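Local coordinates for protein mandelate racemase/muconate lactonizing enzyme (Polaromonas sp., PDB 2OG9) that probably acts as an acid-base enzyme of the mandelate racemase group in the enolase superfamily, with its active site at a TIM barrel, at residues Asn153-Phe158 and Gly179-Lys184; Ala214-Asp219 and Leu242-His247; Ile229-Asn234 and Leu255-Pro260; Thr259-Gly264 and Ala281-Met286. All blocks are in the same frame, centred on the assembly; numbering follows the deposited sequence.

Contact 1 (Asn153-Phe158 and Gly179-Lys184); sequences NTSGGF and GGIKLK
Asn153 opens the contact with two backbone hydrogen bonds, to the start of strand 181-184 and to Gly180 just before it. Asn153 N donates to Gly180 O (2.9 Å), and Asn153 O accepts from Lys182 N (2.8 Å). Its side chain lies beside that of Ile181 and points the same way. Asn153 OD1 comes 3.3 Å from Ile181 CD1, and ND2 bonds to Ser173 on helix 163-175. Thr154 touches the strand through carbon: Thr154 CA meets Lys182 O at 3.4 Å in a C-H...O contact. A water donates to both Thr154 O and Lys182 O. Ser155 OG, beside its own backbone N (chi1 -67°), rests 3.5 Å from Ile181 CD1 and also hydrogen-bonds Ser173 OG. A type I' turn from Thr154 to Gly157 swings the chain round. Gly157 O faces Lys184 CG at 3.7 Å. Lys184 NZ reaches the ring edge of Phe158, 3.6 Å from Phe158 CD2 and near the ring plane. Lys182 NZ instead forms a salt bridge with Asp213. The Lys-Leu-Lys sequence is consistent with the KxK motif at a barrel strand end in mandelate racemase. Backbone bonds thus fix the Asn153 end, while the Lys184 ammonium lies at an aromatic edge.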
loop_
_atom_site.group_PDB
_atom_site.type_symbol
_atom_site.label_atom_id
_atom_site.label_comp_id
_atom_site.label_asym_id
_atom_site.label_seq_id
_atom_site.Cartn_x
_atom_site.Cartn_y
_atom_site.Cartn_z
ATOM N N ASN A 153 16.185 34.395 -15.913
ATOM C CA ASN A 153 16.650 34.208 -17.277
ATOM C C ASN A 153 18.021 33.534 -17.285
ATOM O O ASN A 153 18.639 33.355 -16.233
ATOM C CB ASN A 153 16.676 35.556 -18.024
ATOM C CG ASN A 153 17.928 36.382 -17.749
ATOM O OD1 ASN A 153 18.638 36.177 -16.765
ATOM N ND2 ASN A 153 18.190 37.347 -18.629
ATOM N N THR A 154 18.483 33.146 -18.470
ATOM C CA THR A 154 19.780 32.489 -18.622
ATOM C C THR A 154 20.822 33.524 -19.026
ATOM O O THR A 154 22.023 33.244 -19.038
ATOM C CB THR A 154 19.737 31.418 -19.725
ATOM O OG1 THR A 154 19.573 32.057 -21.000
ATOM C CG2 THR A 154 18.574 30.460 -19.498
ATOM N N SER A 155 20.346 34.721 -19.359
ATOM C CA SER A 155 21.217 35.808 -19.790
ATOM C C SER A 155 22.007 35.369 -21.020
ATOM O O SER A 155 23.191 35.688 -21.162
ATOM C CB SER A 155 22.173 36.208 -18.666
ATOM O OG SER A 155 21.471 36.794 -17.585
ATOM N N GLY A 156 21.336 34.626 -21.898
ATOM C CA GLY A 156 21.964 34.145 -23.117
ATOM C C GLY A 156 23.139 33.220 -22.867
ATOM O O GLY A 156 24.064 33.144 -23.678
ATOM N N GLY A 157 23.106 32.507 -21.747
ATOM C CA GLY A 157 24.196 31.607 -21.429
ATOM C C GLY A 157 23.930 30.149 -21.753
ATOM O O GLY A 157 22.848 29.621 -21.491
ATOM N N PHE A 158 24.929 29.502 -22.341
ATOM C CA PHE A 158 24.844 28.089 -22.684
ATOM C C PHE A 158 26.111 27.439 -22.155
ATOM O O PHE A 158 26.992 28.127 -21.636
ATOM C CB PHE A 158 24.747 27.900 -24.197
ATOM C CG PHE A 158 23.545 28.556 -24.811
ATOM C CD1 PHE A 158 23.685 29.704 -25.586
ATOM C CD2 PHE A 158 22.270 28.038 -24.602
ATOM C CE1 PHE A 158 22.570 30.328 -26.144
ATOM C CE2 PHE A 158 21.147 28.653 -25.153
ATOM C CZ PHE A 158 21.298 29.801 -25.926
ATOM N N GLY A 179 14.836 38.592 -11.934
ATOM C CA GLY A 179 14.850 38.119 -10.558
ATOM C C GLY A 179 15.648 36.865 -10.251
ATOM O O GLY A 179 15.683 36.425 -9.103
ATOM N N GLY A 180 16.288 36.287 -11.260
ATOM C CA GLY A 180 17.069 35.083 -11.043
ATOM C C GLY A 180 17.811 34.655 -12.292
ATOM O O GLY A 180 17.495 35.111 -13.393
ATOM N N ILE A 181 18.785 33.763 -12.120
ATOM C CA ILE A 181 19.601 33.270 -13.228
ATOM C C ILE A 181 19.597 31.743 -13.328
ATOM O O ILE A 181 19.899 31.054 -12.357
ATOM C CB ILE A 181 21.081 33.720 -13.059
ATOM C CG1 ILE A 181 21.169 35.248 -12.990
ATOM C CG2 ILE A 181 21.926 33.169 -14.190
ATOM C CD1 ILE A 181 20.728 35.959 -14.254
ATOM N N LYS A 182 19.255 31.207 -14.496
ATOM C CA LYS A 182 19.282 29.760 -14.671
ATOM C C LYS A 182 20.525 29.400 -15.474
ATOM O O LYS A 182 20.726 29.905 -16.576
ATOM C CB LYS A 182 18.032 29.256 -15.399
ATOM C CG LYS A 182 18.047 27.742 -15.608
ATOM C CD LYS A 182 16.648 27.169 -15.784
ATOM C CE LYS A 182 16.037 27.529 -17.122
ATOM N NZ LYS A 182 16.489 26.634 -18.217
ATOM N N LEU A 183 21.366 28.537 -14.914
ATOM C CA LEU A 183 22.593 28.129 -15.588
ATOM C C LEU A 183 22.470 26.739 -16.195
ATOM O O LEU A 183 21.965 25.813 -15.559
ATOM C CB LEU A 183 23.771 28.143 -14.612
ATOM C CG LEU A 183 24.102 29.463 -13.912
ATOM C CD1 LEU A 183 25.206 29.230 -12.894
ATOM C CD2 LEU A 183 24.524 30.505 -14.938
ATOM N N LYS A 184 22.935 26.604 -17.432
ATOM C CA LYS A 184 22.899 25.323 -18.117
ATOM C C LYS A 184 24.065 24.474 -17.626
ATOM O O LYS A 184 25.202 24.947 -17.559
ATOM C CB LYS A 184 23.021 25.522 -19.628
ATOM C CG LYS A 184 21.841 26.227 -20.274
ATOM C CD LYS A 184 20.605 25.340 -20.303
ATOM C CE LYS A 184 19.470 26.008 -21.064
ATOM N NZ LYS A 184 19.888 26.390 -22.444
HETATM O O HOH W 1 23.231 31.170 -17.801
#

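Contact 2 (Ala214-Asp219 and Leu242-His247); sequences ANQQWD and LDAYDH
Gln216 and Ala244 join two loops by a side-chain-to-backbone hydrogen bond. The loops follow strands 210-213 and 238-239, at the C-terminal ends of neighbouring TIM barrel strands. Gln216 sits inside a type I' turn from Ala214 to Gln217. Its chain is extended, with CD anti to CA (chi2 -178°), and it runs across to the second loop. Gln216 OE1 accepts a nearly straight bond from Ala244 N at 2.7 Å. That N-H comes from above the plane of the amide. Ala244 CB also touches Gln216 OE1, at 3.5 Å. Nearer the backbone, Gln216 CG lies 3.4 Å from Leu242 O. An alanine in place of Gln216 would probably leave Ala244 N without this acceptor and open a gap where CG and the amide had lain against the second loop. Leu242 reaches back to the first loop. Leu242 CD2 presses on Trp218 O at 3.2 Å and on Asp219 C at 3.5 Å. A water bridges Trp218 O and Asp243 N. Asp243 shapes its own loop: Asp243 OD2 accepts from Tyr245 N at 2.8 Å, an Asx turn. Its OD1 forms a salt bridge with Arg111 of a second subunit, so the loop also meets the oligomer interface. Asp219 and Asp246 then N-cap the helices 220-230 and 247-256 that leave the two loops. Leu242 lies between those helices, on Ala223 of the first and on His250 and Leu253 of the second.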
loop_
_atom_site.group_PDB
_atom_site.type_symbol
_atom_site.label_atom_id
_atom_site.label_comp_id
_atom_site.label_asym_id
_atom_site.label_seq_id
_atom_site.Cartn_x
_atom_site.Cartn_y
_atom_site.Cartn_z
ATOM N N ALA A 214 19.961 20.667 -16.137
ATOM C CA ALA A 214 20.838 19.607 -16.638
ATOM C C ALA A 214 20.366 19.014 -17.959
ATOM O O ALA A 214 21.066 18.205 -18.570
ATOM C CB ALA A 214 20.978 18.506 -15.591
ATOM N N ASN A 215 19.173 19.415 -18.387
ATOM C CA ASN A 215 18.582 18.950 -19.638
ATOM C C ASN A 215 18.659 17.439 -19.879
ATOM O O ASN A 215 19.138 16.994 -20.926
ATOM C CB ASN A 215 19.218 19.686 -20.821
ATOM C CG ASN A 215 19.105 21.196 -20.695
ATOM O OD1 ASN A 215 19.737 21.805 -19.828
ATOM N ND2 ASN A 215 18.289 21.806 -21.553
ATOM N N GLN A 216 18.180 16.660 -18.911
ATOM C CA GLN A 216 18.156 15.201 -19.011
ATOM C C GLN A 216 19.509 14.575 -19.341
ATOM O O GLN A 216 19.558 13.487 -19.910
ATOM C CB GLN A 216 17.154 14.757 -20.087
ATOM C CG GLN A 216 15.769 15.382 -19.999
ATOM C CD GLN A 216 14.821 14.854 -21.067
ATOM O OE1 GLN A 216 14.479 13.673 -21.082
ATOM N NE2 GLN A 216 14.396 15.731 -21.970
ATOM N N GLN A 217 20.604 15.234 -18.981
ATOM C CA GLN A 217 21.927 14.701 -19.305
ATOM C C GLN A 217 22.540 13.716 -18.313
ATOM O O GLN A 217 23.485 13.004 -18.655
ATOM C CB GLN A 217 22.914 15.851 -19.526
ATOM C CG GLN A 217 22.620 16.710 -20.743
ATOM C CD GLN A 217 22.380 15.884 -21.992
ATOM O OE1 GLN A 217 21.249 15.483 -22.280
ATOM N NE2 GLN A 217 23.449 15.611 -22.734
ATOM N N TRP A 218 22.016 13.664 -17.095
ATOM C CA TRP A 218 22.579 12.770 -16.089
ATOM C C TRP A 218 21.870 11.432 -15.917
ATOM O O TRP A 218 20.649 11.347 -16.044
ATOM C CB TRP A 218 22.595 13.456 -14.725
ATOM C CG TRP A 218 23.379 14.724 -14.647
ATOM C CD1 TRP A 218 24.549 15.010 -15.294
ATOM C CD2 TRP A 218 23.113 15.838 -13.785
ATOM N NE1 TRP A 218 25.031 16.229 -14.882
ATOM C CE2 TRP A 218 24.172 16.759 -13.956
ATOM C CE3 TRP A 218 22.086 16.144 -12.881
ATOM C CZ2 TRP A 218 24.233 17.969 -13.253
ATOM C CZ3 TRP A 218 22.147 17.349 -12.181
ATOM C CH2 TRP A 218 23.215 18.246 -12.372
ATOM N N ASP A 219 22.639 10.380 -15.633
ATOM C CA ASP A 219 22.023 9.087 -15.364
ATOM C C ASP A 219 21.779 9.127 -13.854
ATOM O O ASP A 219 22.271 10.032 -13.180
ATOM C CB ASP A 219 22.938 7.909 -15.752
ATOM C CG ASP A 219 24.334 8.007 -15.157
ATOM O OD1 ASP A 219 24.481 8.457 -14.002
ATOM O OD2 ASP A 219 25.294 7.606 -15.850
ATOM N N LEU A 242 17.315 14.150 -14.780
ATOM C CA LEU A 242 17.220 12.843 -15.435
ATOM C C LEU A 242 16.294 12.856 -16.645
ATOM O O LEU A 242 15.707 13.882 -16.976
ATOM C CB LEU A 242 16.688 11.815 -14.443
ATOM C CG LEU A 242 17.485 11.613 -13.153
ATOM C CD1 LEU A 242 16.659 10.793 -12.171
ATOM C CD2 LEU A 242 18.806 10.928 -13.472
ATOM N N ASP A 243 16.163 11.701 -17.297
ATOM C CA ASP A 243 15.270 11.578 -18.439
ATOM C C ASP A 243 13.896 12.050 -17.967
ATOM O O ASP A 243 13.445 11.689 -16.878
ATOM C CB ASP A 243 15.164 10.124 -18.900
ATOM C CG ASP A 243 14.145 9.942 -20.011
ATOM O OD1 ASP A 243 14.448 10.289 -21.173
ATOM O OD2 ASP A 243 13.029 9.467 -19.721
ATOM N N ALA A 244 13.232 12.849 -18.794
ATOM C CA ALA A 244 11.920 13.393 -18.466
ATOM C C ALA A 244 10.906 12.343 -18.008
ATOM O O ALA A 244 9.972 12.652 -17.265
ATOM C CB ALA A 244 11.368 14.154 -19.670
ATOM N N TYR A 245 11.093 11.102 -18.438
ATOM C CA TYR A 245 10.159 10.043 -18.079
ATOM C C TYR A 245 10.564 9.141 -16.917
ATOM O O TYR A 245 9.832 8.215 -16.572
ATOM C CB TYR A 245 9.848 9.209 -19.325
ATOM C CG TYR A 245 9.009 9.980 -20.317
ATOM C CD1 TYR A 245 7.623 10.009 -20.206
ATOM C CD2 TYR A 245 9.606 10.766 -21.305
ATOM C CE1 TYR A 245 6.847 10.807 -21.045
ATOM C CE2 TYR A 245 8.840 11.569 -22.150
ATOM C CZ TYR A 245 7.463 11.586 -22.010
ATOM O OH TYR A 245 6.696 12.392 -22.817
ATOM N N ASP A 246 11.715 9.414 -16.308
ATOM C CA ASP A 246 12.175 8.616 -15.174
ATOM C C ASP A 246 11.563 9.183 -13.893
ATOM O O ASP A 246 12.241 9.815 -13.087
ATOM C CB ASP A 246 13.703 8.641 -15.086
ATOM C CG ASP A 246 14.236 7.714 -14.015
ATOM O OD1 ASP A 246 13.417 6.986 -13.411
ATOM O OD2 ASP A 246 15.465 7.708 -13.774
ATOM N N HIS A 247 10.270 8.941 -13.713
ATOM C CA HIS A 247 9.537 9.445 -12.556
ATOM C C HIS A 247 10.037 8.910 -11.215
ATOM O O HIS A 247 10.133 9.659 -10.239
ATOM C CB HIS A 247 8.049 9.145 -12.745
ATOM C CG HIS A 247 7.451 9.821 -13.941
ATOM N ND1 HIS A 247 6.321 9.351 -14.580
ATOM C CD2 HIS A 247 7.820 10.940 -14.608
ATOM C CE1 HIS A 247 6.023 10.151 -15.587
ATOM N NE2 HIS A 247 6.918 11.124 -15.627
HETATM O O HOH W 2 18.542 9.988 -17.110
#

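Contact 3 (Ile229-Asn234 and Leu255-Pro260); sequences IFEPFN and LQFDTP. With CA (calcium ion), chain C.
Glu231 reaches from the 3-10 turn 231-233 to the backbone and hydroxyl of Thr259 and to the backbone of Asp258. Its CG is anti to the carbonyl carbon, chi1 -78°. A bend at chi2, -78°, then places CD near Phe257, and the carboxylate meets three donors. Glu231 OE1 accepts from Thr259 OG1 at 2.8 Å, nearly along its C-O axis. Glu231 OE1 also takes Thr259 N at 3.0 Å through its syn lone pair. Glu231 OE2 accepts from Asp258 N at 3.0 Å, on the syn side and somewhat out of plane. Thr259 OG1 stands beside its own backbone N, chi1 -56°, and also accepts from a water that donates to Phe230 O. In the TIM barrel this ties the ends of two successive outer helices, 220-230 and 247-256. An alanine in place of Glu231 would probably leave the two N-H groups and the hydroxyl without their acceptor, and the chain after Phe257 less firmly set. The Phe257 ring stands almost square to the carboxylate, edge on, with Phe257 CD1 3.6 Å from Glu231 OE2. Gln256 CG lies over the centre of one face of that ring. Asp258 OD2 is 4.2 Å from Glu231 OE2, and a salt bridge to Arg228 of a neighbouring subunit probably eases this repulsion. Phe257 O binds the calcium ion at 2.4 Å, with Ala254 O and five waters.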
loop_
_atom_site.group_PDB
_atom_site.type_symbol
_atom_site.label_atom_id
_atom_site.label_comp_id
_atom_site.label_asym_id
_atom_site.label_seq_id
_atom_site.Cartn_x
_atom_site.Cartn_y
_atom_site.Cartn_z
ATOM N N ILE A 229 26.567 17.544 -4.435
ATOM C CA ILE A 229 27.514 18.648 -4.485
ATOM C C ILE A 229 26.820 20.009 -4.489
ATOM O O ILE A 229 27.267 20.937 -3.818
ATOM C CB ILE A 229 28.412 18.535 -5.738
ATOM C CG1 ILE A 229 29.201 17.222 -5.693
ATOM C CG2 ILE A 229 29.364 19.721 -5.808
ATOM C CD1 ILE A 229 29.903 16.880 -6.989
ATOM N N PHE A 230 25.723 20.122 -5.231
ATOM C CA PHE A 230 24.992 21.383 -5.322
ATOM C C PHE A 230 24.223 21.783 -4.065
ATOM O O PHE A 230 23.861 22.948 -3.913
ATOM C CB PHE A 230 24.018 21.356 -6.506
ATOM C CG PHE A 230 24.672 21.563 -7.846
ATOM C CD1 PHE A 230 25.530 22.641 -8.061
ATOM C CD2 PHE A 230 24.407 20.699 -8.904
ATOM C CE1 PHE A 230 26.114 22.856 -9.312
ATOM C CE2 PHE A 230 24.983 20.902 -10.158
ATOM C CZ PHE A 230 25.838 21.985 -10.362
ATOM N N GLU A 231 23.975 20.832 -3.168
ATOM C CA GLU A 231 23.223 21.111 -1.943
ATOM C C GLU A 231 23.624 22.388 -1.201
ATOM O O GLU A 231 22.766 23.194 -0.842
ATOM C CB GLU A 231 23.315 19.925 -0.971
ATOM C CG GLU A 231 22.410 18.744 -1.296
ATOM C CD GLU A 231 20.958 18.965 -0.884
ATOM O OE1 GLU A 231 20.282 19.835 -1.474
ATOM O OE2 GLU A 231 20.490 18.263 0.036
ATOM N N PRO A 232 24.931 22.583 -0.946
ATOM C CA PRO A 232 25.385 23.786 -0.235
ATOM C C PRO A 232 25.074 25.093 -0.962
ATOM O O PRO A 232 24.943 26.144 -0.333
ATOM C CB PRO A 232 26.891 23.558 -0.095
ATOM C CG PRO A 232 27.015 22.073 -0.079
ATOM C CD PRO A 232 26.058 21.663 -1.172
ATOM N N PHE A 233 24.963 25.016 -2.285
ATOM C CA PHE A 233 24.681 26.182 -3.123
ATOM C C PHE A 233 23.332 26.849 -2.870
ATOM O O PHE A 233 23.157 28.029 -3.175
ATOM C CB PHE A 233 24.760 25.789 -4.600
ATOM C CG PHE A 233 26.159 25.706 -5.138
ATOM C CD1 PHE A 233 26.769 26.826 -5.695
ATOM C CD2 PHE A 233 26.869 24.509 -5.090
ATOM C CE1 PHE A 233 28.069 26.756 -6.202
ATOM C CE2 PHE A 233 28.166 24.427 -5.591
ATOM C CZ PHE A 233 28.768 25.552 -6.149
ATOM N N ASN A 234 22.379 26.102 -2.321
ATOM C CA ASN A 234 21.044 26.640 -2.062
ATOM C C ASN A 234 20.390 27.156 -3.340
ATOM O O ASN A 234 19.859 28.270 -3.378
ATOM C CB ASN A 234 21.094 27.775 -1.036
ATOM C CG ASN A 234 21.330 27.277 0.371
ATOM O OD1 ASN A 234 20.738 26.284 0.796
ATOM N ND2 ASN A 234 22.185 27.975 1.112
ATOM N N LEU A 255 13.174 13.097 -2.681
ATOM C CA LEU A 255 13.043 12.613 -1.313
ATOM C C LEU A 255 14.350 12.782 -0.544
ATOM O O LEU A 255 14.347 13.113 0.637
ATOM C CB LEU A 255 12.633 11.130 -1.308
ATOM C CG LEU A 255 12.510 10.452 0.063
ATOM C CD1 LEU A 255 11.475 11.181 0.902
ATOM C CD2 LEU A 255 12.114 8.984 -0.109
ATOM N N GLN A 256 15.459 12.573 -1.241
ATOM C CA GLN A 256 16.792 12.647 -0.653
ATOM C C GLN A 256 17.354 14.048 -0.428
ATOM O O GLN A 256 17.924 14.332 0.627
ATOM C CB GLN A 256 17.767 11.854 -1.542
ATOM C CG GLN A 256 19.236 11.859 -1.109
ATOM C CD GLN A 256 19.465 11.180 0.231
ATOM O OE1 GLN A 256 18.900 10.118 0.508
ATOM N NE2 GLN A 256 20.306 11.784 1.064
ATOM N N PHE A 257 17.178 14.929 -1.405
ATOM C CA PHE A 257 17.761 16.263 -1.314
ATOM C C PHE A 257 16.884 17.447 -0.915
ATOM O O PHE A 257 15.679 17.472 -1.172
ATOM C CB PHE A 257 18.460 16.559 -2.640
ATOM C CG PHE A 257 19.532 15.563 -2.989
ATOM C CD1 PHE A 257 20.754 15.578 -2.322
ATOM C CD2 PHE A 257 19.312 14.594 -3.965
ATOM C CE1 PHE A 257 21.749 14.644 -2.624
ATOM C CE2 PHE A 257 20.294 13.656 -4.275
ATOM C CZ PHE A 257 21.517 13.680 -3.601
ATOM N N ASP A 258 17.514 18.429 -0.273
ATOM C CA ASP A 258 16.832 19.649 0.158
ATOM C C ASP A 258 16.479 20.490 -1.063
ATOM O O ASP A 258 15.405 21.085 -1.137
ATOM C CB ASP A 258 17.738 20.487 1.067
ATOM C CG ASP A 258 17.914 19.888 2.449
ATOM O OD1 ASP A 258 17.209 18.911 2.786
ATOM O OD2 ASP A 258 18.759 20.414 3.208
ATOM N N THR A 259 17.408 20.546 -2.013
ATOM C CA THR A 259 17.212 21.324 -3.234
ATOM C C THR A 259 16.020 20.832 -4.044
ATOM O O THR A 259 15.910 19.644 -4.355
ATOM C CB THR A 259 18.453 21.263 -4.141
ATOM O OG1 THR A 259 19.602 21.697 -3.402
ATOM C CG2 THR A 259 18.269 22.171 -5.358
ATOM N N PRO A 260 15.106 21.745 -4.398
ATOM C CA PRO A 260 13.934 21.360 -5.182
ATOM C C PRO A 260 14.330 20.795 -6.539
ATOM O O PRO A 260 15.311 21.231 -7.147
ATOM C CB PRO A 260 13.168 22.672 -5.324
ATOM C CG PRO A 260 13.483 23.374 -4.033
ATOM C CD PRO A 260 14.967 23.118 -3.880
HETATM CA CA CA C . 13.277 17.292 -1.015
HETATM O O HOH W 3 21.184 23.770 -3.937
HETATM O O HOH W 4 13.781 16.172 1.019
HETATM O O HOH W 5 13.350 19.540 -0.444
HETATM O O HOH W 6 13.665 18.024 -3.328
HETATM O O HOH W 7 11.064 17.242 -1.995
HETATM O O HOH W 8 11.606 17.173 0.789
#

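Contact 4 (Thr259-Gly264 and Ala281-Met286); sequences TPIATG and AADYLM
Ala262 and Tyr284 pair two parallel strands, 261-263 and 284-285, in the TIM barrel. These are the two strands of a beta-alpha-beta unit whose helix is 270-278. Ile261 O takes two backbone donors, Asp283 N at 2.9 Å and Tyr284 N at 3.2 Å. Further along, Thr263 N donates to Tyr284 O, and Met286 N donates to Thr263 O at 3.0 Å. The N-H at the start of the pairing goes to a side chain. Ile261 N donates to Asp283 OD2 at 2.8 Å, on the anti lone pair. Asp283 CG lies beside its own backbone N, chi1 -65°, on the side of the first strand. A water that coordinates the calcium ion donates to this same OD2 and to Thr259 O, so Asp283 sits in the second shell of the metal. Pro260 lies alongside Tyr284, and Pro260 CB meets the ring edge at Tyr284 CE2, 3.5 Å away. Trp237 of this chain and Pro221 of a neighbouring subunit also pack on the Tyr284 side chain. Ala262 CB touches Tyr284 CB and the selenium of Met286, a selenomethionine. On the other face, Thr263 OG1 bonds to Glu240, and helix 270-278 covers Thr263 and Ala282 through Leu276. Thr263 CG2 rests on Ala282 CB at 3.6 Å and on Ala281 O at 3.8 Å, a buried carbonyl with no polar partner.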
loop_
_atom_site.group_PDB
_atom_site.type_symbol
_atom_site.label_atom_id
_atom_site.label_comp_id
_atom_site.label_asym_id
_atom_site.label_seq_id
_atom_site.Cartn_x
_atom_site.Cartn_y
_atom_site.Cartn_z
ATOM N N THR A 259 17.408 20.546 -2.013
ATOM C CA THR A 259 17.212 21.324 -3.234
ATOM C C THR A 259 16.020 20.832 -4.044
ATOM O O THR A 259 15.910 19.644 -4.355
ATOM C CB THR A 259 18.453 21.263 -4.141
ATOM O OG1 THR A 259 19.602 21.697 -3.402
ATOM C CG2 THR A 259 18.269 22.171 -5.358
ATOM N N PRO A 260 15.106 21.745 -4.398
ATOM C CA PRO A 260 13.934 21.360 -5.182
ATOM C C PRO A 260 14.330 20.795 -6.539
ATOM O O PRO A 260 15.311 21.231 -7.147
ATOM C CB PRO A 260 13.168 22.672 -5.324
ATOM C CG PRO A 260 13.483 23.374 -4.033
ATOM C CD PRO A 260 14.967 23.118 -3.880
ATOM N N ILE A 261 13.566 19.809 -6.992
ATOM C CA ILE A 261 13.769 19.192 -8.287
ATOM C C ILE A 261 12.638 19.726 -9.151
ATOM O O ILE A 261 11.481 19.741 -8.732
ATOM C CB ILE A 261 13.658 17.664 -8.203
ATOM C CG1 ILE A 261 14.743 17.129 -7.265
ATOM C CG2 ILE A 261 13.762 17.043 -9.606
ATOM C CD1 ILE A 261 16.155 17.538 -7.664
ATOM N N ALA A 262 12.980 20.189 -10.347
ATOM C CA ALA A 262 11.991 20.730 -11.262
ATOM C C ALA A 262 11.983 19.896 -12.525
ATOM O O ALA A 262 13.036 19.576 -13.066
ATOM C CB ALA A 262 12.329 22.170 -11.600
ATOM N N THR A 263 10.796 19.538 -12.995
ATOM C CA THR A 263 10.698 18.752 -14.215
ATOM C C THR A 263 9.293 18.846 -14.801
ATOM O O THR A 263 8.390 19.400 -14.171
ATOM C CB THR A 263 11.049 17.273 -13.940
ATOM O OG1 THR A 263 11.093 16.554 -15.180
ATOM C CG2 THR A 263 10.017 16.641 -13.021
ATOM N N GLY A 264 9.122 18.326 -16.013
ATOM C CA GLY A 264 7.820 18.343 -16.656
ATOM C C GLY A 264 7.734 19.087 -17.978
ATOM O O GLY A 264 6.771 18.912 -18.725
ATOM N N ALA A 281 7.352 13.310 -8.059
ATOM C CA ALA A 281 8.621 13.457 -8.751
ATOM C C ALA A 281 9.084 14.889 -8.991
ATOM O O ALA A 281 10.144 15.103 -9.582
ATOM C CB ALA A 281 8.554 12.713 -10.080
ATOM N N ALA A 282 8.314 15.871 -8.540
ATOM C CA ALA A 282 8.714 17.259 -8.756
ATOM C C ALA A 282 8.232 18.237 -7.695
ATOM O O ALA A 282 7.058 18.248 -7.325
ATOM C CB ALA A 282 8.239 17.722 -10.126
ATOM N N ASP A 283 9.156 19.060 -7.215
ATOM C CA ASP A 283 8.847 20.083 -6.225
ATOM C C ASP A 283 8.245 21.247 -7.013
ATOM O O ASP A 283 7.282 21.881 -6.572
ATOM C CB ASP A 283 10.127 20.497 -5.512
ATOM C CG ASP A 283 10.714 19.365 -4.696
ATOM O OD1 ASP A 283 10.098 18.997 -3.673
ATOM O OD2 ASP A 283 11.773 18.832 -5.086
ATOM N N TYR A 284 8.831 21.513 -8.179
ATOM C CA TYR A 284 8.364 22.549 -9.105
ATOM C C TYR A 284 7.916 21.843 -10.382
ATOM O O TYR A 284 8.743 21.270 -11.092
ATOM C CB TYR A 284 9.486 23.523 -9.484
ATOM C CG TYR A 284 9.840 24.557 -8.437
ATOM C CD1 TYR A 284 9.107 25.739 -8.310
ATOM C CD2 TYR A 284 10.910 24.352 -7.571
ATOM C CE1 TYR A 284 9.439 26.693 -7.337
ATOM C CE2 TYR A 284 11.247 25.289 -6.603
ATOM C CZ TYR A 284 10.509 26.452 -6.488
ATOM O OH TYR A 284 10.835 27.347 -5.495
ATOM N N LEU A 285 6.621 21.881 -10.678
ATOM C CA LEU A 285 6.122 21.255 -11.895
ATOM C C LEU A 285 6.256 22.288 -13.012
ATOM O O LEU A 285 5.919 23.462 -12.823
ATOM C CB LEU A 285 4.655 20.843 -11.726
ATOM C CG LEU A 285 4.084 19.975 -12.847
ATOM C CD1 LEU A 285 4.757 18.601 -12.827
ATOM C CD2 LEU A 285 2.579 19.830 -12.662
HETATM N N MSE A 286 6.732 21.860 -14.173
HETATM C CA MSE A 286 6.931 22.788 -15.279
HETATM C C MSE A 286 6.130 22.492 -16.533
HETATM O O MSE A 286 6.691 22.192 -17.589
HETATM C CB MSE A 286 8.421 22.856 -15.619
HETATM C CG MSE A 286 9.278 23.221 -14.418
HETATM SE SE MSE A 286 11.127 23.489 -14.921
HETATM C CE MSE A 286 10.999 25.278 -15.703
HETATM O O HOH W 6 13.665 18.024 -3.328
#

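In the fold
Contacts 3 and 4 are buried, while contacts 1 and 2 are partly buried and no touching residue is exposed. Contacts 1 and 4 reach the same parallel sheet, contact 1 at its strand 181-184 and contact 4 between strands 261-263 and 284-285. Contact 4 relies on backbone bonds between strands, whereas contact 3 relies on one carboxylate among loop donors. Contact 2 uses a neutral amide at the strand ends. Contacts 3 and 4 share Thr259, Pro260 and a calcium-bound water, and both meet the same neighbouring subunit. Contact 2 touches contact 3 through Trp218 and Phe230, and contact 4 through His247 and Ala281. Contact 1 meets no other chain.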